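4-carboxymuconolactone decarboxylase (Sinorhizobium meliloti, PDB 4G9Q) probably has peroxiredoxin-like activity, as a trimeric, all-helical member of the carboxymuconolactone decarboxylase family, its own reaction not being established. Local coordinates at residues R60-V65 with A245-W250. Residues are numbered along the deposited sequence; the frame is centred on the assembly and turned at random.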
ATOM      1  N   ARG A  60       1.217 -15.719 -20.714  1.00  9.83           N
ATOM      2  CA  ARG A  60       1.861 -14.406 -20.728  1.00  9.33           C
ATOM      3  C   ARG A  60       2.906 -14.255 -19.632  1.00  9.23           C
ATOM      4  O   ARG A  60       4.070 -13.974 -19.918  1.00  9.46           O
ATOM      5  CB  ARG A  60       0.824 -13.289 -20.622  1.00  9.01           C
ATOM      6  CG  ARG A  60      -0.118 -13.250 -21.808  1.00  9.18           C
ATOM      7  CD  ARG A  60      -1.064 -12.079 -21.717  1.00  9.45           C
ATOM      8  NE  ARG A  60      -1.713 -11.879 -23.005  1.00 10.06           N
ATOM      9  CZ  ARG A  60      -2.593 -10.919 -23.279  1.00 10.88           C
ATOM     10  NH1 ARG A  60      -2.972 -10.050 -22.348  1.00  9.76           N
ATOM     11  NH2 ARG A  60      -3.089 -10.831 -24.503  1.00 11.86           N
ATOM     12  N   LEU A  61       2.497 -14.437 -18.379  1.00  9.05           N
ATOM     13  CA  LEU A  61       3.415 -14.217 -17.263  1.00  9.21           C
ATOM     14  C   LEU A  61       4.566 -15.220 -17.292  1.00  9.80           C
ATOM     15  O   LEU A  61       5.731 -14.836 -17.396  1.00  9.81           O
ATOM     16  CB  LEU A  61       2.679 -14.247 -15.920  1.00  8.96           C
ATOM     17  CG  LEU A  61       3.527 -13.883 -14.697  1.00  8.92           C
ATOM     18  CD1 LEU A  61       4.177 -12.502 -14.846  1.00 10.38           C
ATOM     19  CD2 LEU A  61       2.679 -13.977 -13.433  1.00  9.24           C
ATOM     20  N   TYR A  62       4.237 -16.504 -17.240  1.00 10.39           N
ATOM     21  CA  TYR A  62       5.274 -17.524 -17.249  1.00 11.55           C
ATOM     22  C   TYR A  62       5.805 -17.861 -18.636  1.00 11.65           C
ATOM     23  O   TYR A  62       7.001 -18.116 -18.797  1.00 12.30           O
ATOM     24  CB  TYR A  62       4.816 -18.759 -16.472  1.00 11.64           C
ATOM     25  CG  TYR A  62       5.018 -18.536 -15.003  1.00 14.69           C
ATOM     26  CD1 TYR A  62       6.234 -18.865 -14.397  1.00 16.83           C
ATOM     27  CD2 TYR A  62       4.032 -17.933 -14.227  1.00 15.65           C
ATOM     28  CE1 TYR A  62       6.446 -18.637 -13.053  1.00 18.68           C
ATOM     29  CE2 TYR A  62       4.233 -17.697 -12.875  1.00 17.85           C
ATOM     30  CZ  TYR A  62       5.442 -18.056 -12.297  1.00 19.27           C
ATOM     31  OH  TYR A  62       5.652 -17.833 -10.964  1.00 20.80           O
ATOM     32  N   GLY A  63       4.927 -17.824 -19.635  1.00 11.65           N
ATOM     33  CA  GLY A  63       5.280 -18.227 -20.994  1.00 11.87           C
ATOM     34  C   GLY A  63       6.016 -17.171 -21.796  1.00 12.00           C
ATOM     35  O   GLY A  63       6.682 -17.487 -22.791  1.00 12.60           O
ATOM     36  N   ASP A  64       5.895 -15.913 -21.375  1.00 11.43           N
ATOM     37  CA  ASP A  64       6.510 -14.807 -22.101  1.00 11.13           C
ATOM     38  C   ASP A  64       7.411 -13.948 -21.214  1.00 10.53           C
ATOM     39  O   ASP A  64       8.626 -13.912 -21.421  1.00 10.03           O
ATOM     40  CB  ASP A  64       5.445 -13.965 -22.816  1.00 11.78           C
ATOM     41  CG  ASP A  64       6.011 -13.158 -23.973  1.00 13.95           C
ATOM     42  OD1 ASP A  64       6.680 -12.137 -23.723  1.00 15.02           O
ATOM     43  OD2 ASP A  64       5.778 -13.545 -25.140  1.00 17.98           O
ATOM     44  N   VAL A  65       6.832 -13.268 -20.224  1.00  9.79           N
ATOM     45  CA  VAL A  65       7.608 -12.341 -19.384  1.00  9.23           C
ATOM     46  C   VAL A  65       8.824 -13.025 -18.750  1.00  9.21           C
ATOM     47  O   VAL A  65       9.957 -12.546 -18.892  1.00  8.93           O
ATOM     48  CB  VAL A  65       6.739 -11.697 -18.280  1.00  9.48           C
ATOM     49  CG1 VAL A  65       7.567 -10.705 -17.440  1.00  9.53           C
ATOM     50  CG2 VAL A  65       5.554 -11.000 -18.907  1.00  9.09           C
ATOM     51  N   ALA A 245       5.669  -4.467 -13.936  1.00  5.73           N
ATOM     52  CA  ALA A 245       4.338  -4.096 -14.441  1.00  5.81           C
ATOM     53  C   ALA A 245       3.324  -5.186 -14.100  1.00  6.12           C
ATOM     54  O   ALA A 245       2.172  -4.903 -13.760  1.00  6.28           O
ATOM     55  CB  ALA A 245       4.373  -3.861 -15.940  1.00  6.09           C
ATOM     56  N   PHE A 246       3.772  -6.435 -14.170  1.00  6.33           N
ATOM     57  CA  PHE A 246       2.904  -7.576 -13.896  1.00  6.41           C
ATOM     58  C   PHE A 246       2.718  -7.818 -12.410  1.00  6.88           C
ATOM     59  O   PHE A 246       1.595  -8.035 -11.953  1.00  7.53           O
ATOM     60  CB  PHE A 246       3.419  -8.826 -14.618  1.00  6.28           C
ATOM     61  CG  PHE A 246       3.436  -8.678 -16.111  1.00  6.55           C
ATOM     62  CD1 PHE A 246       2.375  -9.159 -16.882  1.00  6.91           C
ATOM     63  CD2 PHE A 246       4.480  -8.013 -16.745  1.00  6.81           C
ATOM     64  CE1 PHE A 246       2.373  -9.001 -18.260  1.00  6.93           C
ATOM     65  CE2 PHE A 246       4.482  -7.845 -18.125  1.00  7.51           C
ATOM     66  CZ  PHE A 246       3.422  -8.340 -18.884  1.00  7.52           C
ATOM     67  N   TYR A 247       3.810  -7.748 -11.652  1.00  7.16           N
ATOM     68  CA  TYR A 247       3.758  -8.034 -10.214  1.00  7.21           C
ATOM     69  C   TYR A 247       3.298  -6.874  -9.346  1.00  7.32           C
ATOM     70  O   TYR A 247       2.749  -7.095  -8.269  1.00  8.11           O
ATOM     71  CB  TYR A 247       5.094  -8.599  -9.724  1.00  7.48           C
ATOM     72  CG  TYR A 247       5.261 -10.037 -10.145  1.00  6.73           C
ATOM     73  CD1 TYR A 247       4.673 -11.067  -9.409  1.00  6.70           C
ATOM     74  CD2 TYR A 247       5.962 -10.367 -11.308  1.00  7.44           C
ATOM     75  CE1 TYR A 247       4.799 -12.394  -9.804  1.00  7.20           C
ATOM     76  CE2 TYR A 247       6.091 -11.694 -11.717  1.00  6.58           C
ATOM     77  CZ  TYR A 247       5.513 -12.700 -10.963  1.00  7.71           C
ATOM     78  OH  TYR A 247       5.645 -14.013 -11.363  1.00  7.12           O
ATOM     79  N   ALA A 248       3.511  -5.648  -9.815  1.00  7.23           N
ATOM     80  CA  ALA A 248       3.172  -4.470  -9.025  1.00  7.41           C
ATOM     81  C   ALA A 248       2.156  -3.564  -9.718  1.00  7.28           C
ATOM     82  O   ALA A 248       1.799  -2.513  -9.187  1.00  7.62           O
ATOM     83  CB  ALA A 248       4.434  -3.698  -8.660  1.00  7.03           C
ATOM     84  N   GLY A 249       1.678  -3.984 -10.889  1.00  7.04           N
ATOM     85  CA  GLY A 249       0.653  -3.238 -11.615  1.00  6.51           C
ATOM     86  C   GLY A 249       1.245  -2.276 -12.628  1.00  6.08           C
ATOM     87  O   GLY A 249       2.321  -1.714 -12.411  1.00  6.08           O
ATOM     88  N   TRP A 250       0.530  -2.081 -13.736  1.00  5.79           N
ATOM     89  CA  TRP A 250       0.996  -1.218 -14.821  1.00  5.58           C
ATOM     90  C   TRP A 250       1.339   0.209 -14.362  1.00  5.48           C
ATOM     91  O   TRP A 250       2.397   0.727 -14.725  1.00  5.54           O
ATOM     92  CB  TRP A 250      -0.018  -1.180 -15.979  1.00  5.58           C
ATOM     93  CG  TRP A 250       0.587  -1.567 -17.285  1.00  5.25           C
ATOM     94  CD1 TRP A 250       0.937  -0.744 -18.313  1.00  4.40           C
ATOM     95  CD2 TRP A 250       0.925  -2.895 -17.696  1.00  5.54           C
ATOM     96  NE1 TRP A 250       1.474  -1.483 -19.351  1.00  5.35           N
ATOM     97  CE2 TRP A 250       1.483  -2.804 -18.992  1.00  5.71           C
ATOM     98  CE3 TRP A 250       0.819  -4.152 -17.089  1.00  6.42           C
ATOM     99  CZ2 TRP A 250       1.923  -3.930 -19.698  1.00  7.47           C
ATOM    100  CZ3 TRP A 250       1.262  -5.272 -17.783  1.00  6.90           C
ATOM    101  CH2 TRP A 250       1.805  -5.149 -19.081  1.00  6.38           C
TER
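Leu-61 and Val-65 meet Phe-246 and Tyr-247 in a buried, mainly apolar helix-to-helix contact. It joins the C-terminal end of helix 51-65 to the last turn of helix 234-248, with no hydrogen bond across. The CG2 methyl of Val-65 sits over one face of the Phe-246 ring. This CH-pi contact puts Val-65 CG2 3.6 Å from the ring centroid, 20° off the normal. The methyl is shifted toward the rim and comes within 3.4 Å of Phe-246 CZ. The opposite face of the ring receives Trp-250 CZ3, over its centre. An alanine in place of Phe-246 would probably leave a gap between Val-65 and Trp-250 and strip both of their shared aromatic partner. With CG anti to the backbone N (chi1 -174°), the end of Leu-61 comes nearer helix 234-248 than its first bond suggests. CD1 of Leu-61 lies 3.8 Å from Phe-246 CB and touches Tyr-247 CE2 as well. CD2 of Leu-61 is 3.6 Å from Tyr-247 OH. The contact ties together the two carboxymuconolactone decarboxylase regions of one all-helical chain. Gly-249 leaves helical geometry with positive phi and stands at the N-cap position of helix 250-267, and Trp-250, the next residue, lies against Phe-246. The hydroxyls of Tyr-62 and Tyr-247 are 3.8 Å apart, OH to OH, and both hydrogen-bond to Tyr-96 OH. Tyr-247 OH also bonds Trp-66 NE1. At the subunit interface, Tyr-183 of a neighbouring subunit meets the Phe-246 ring edge-to-face.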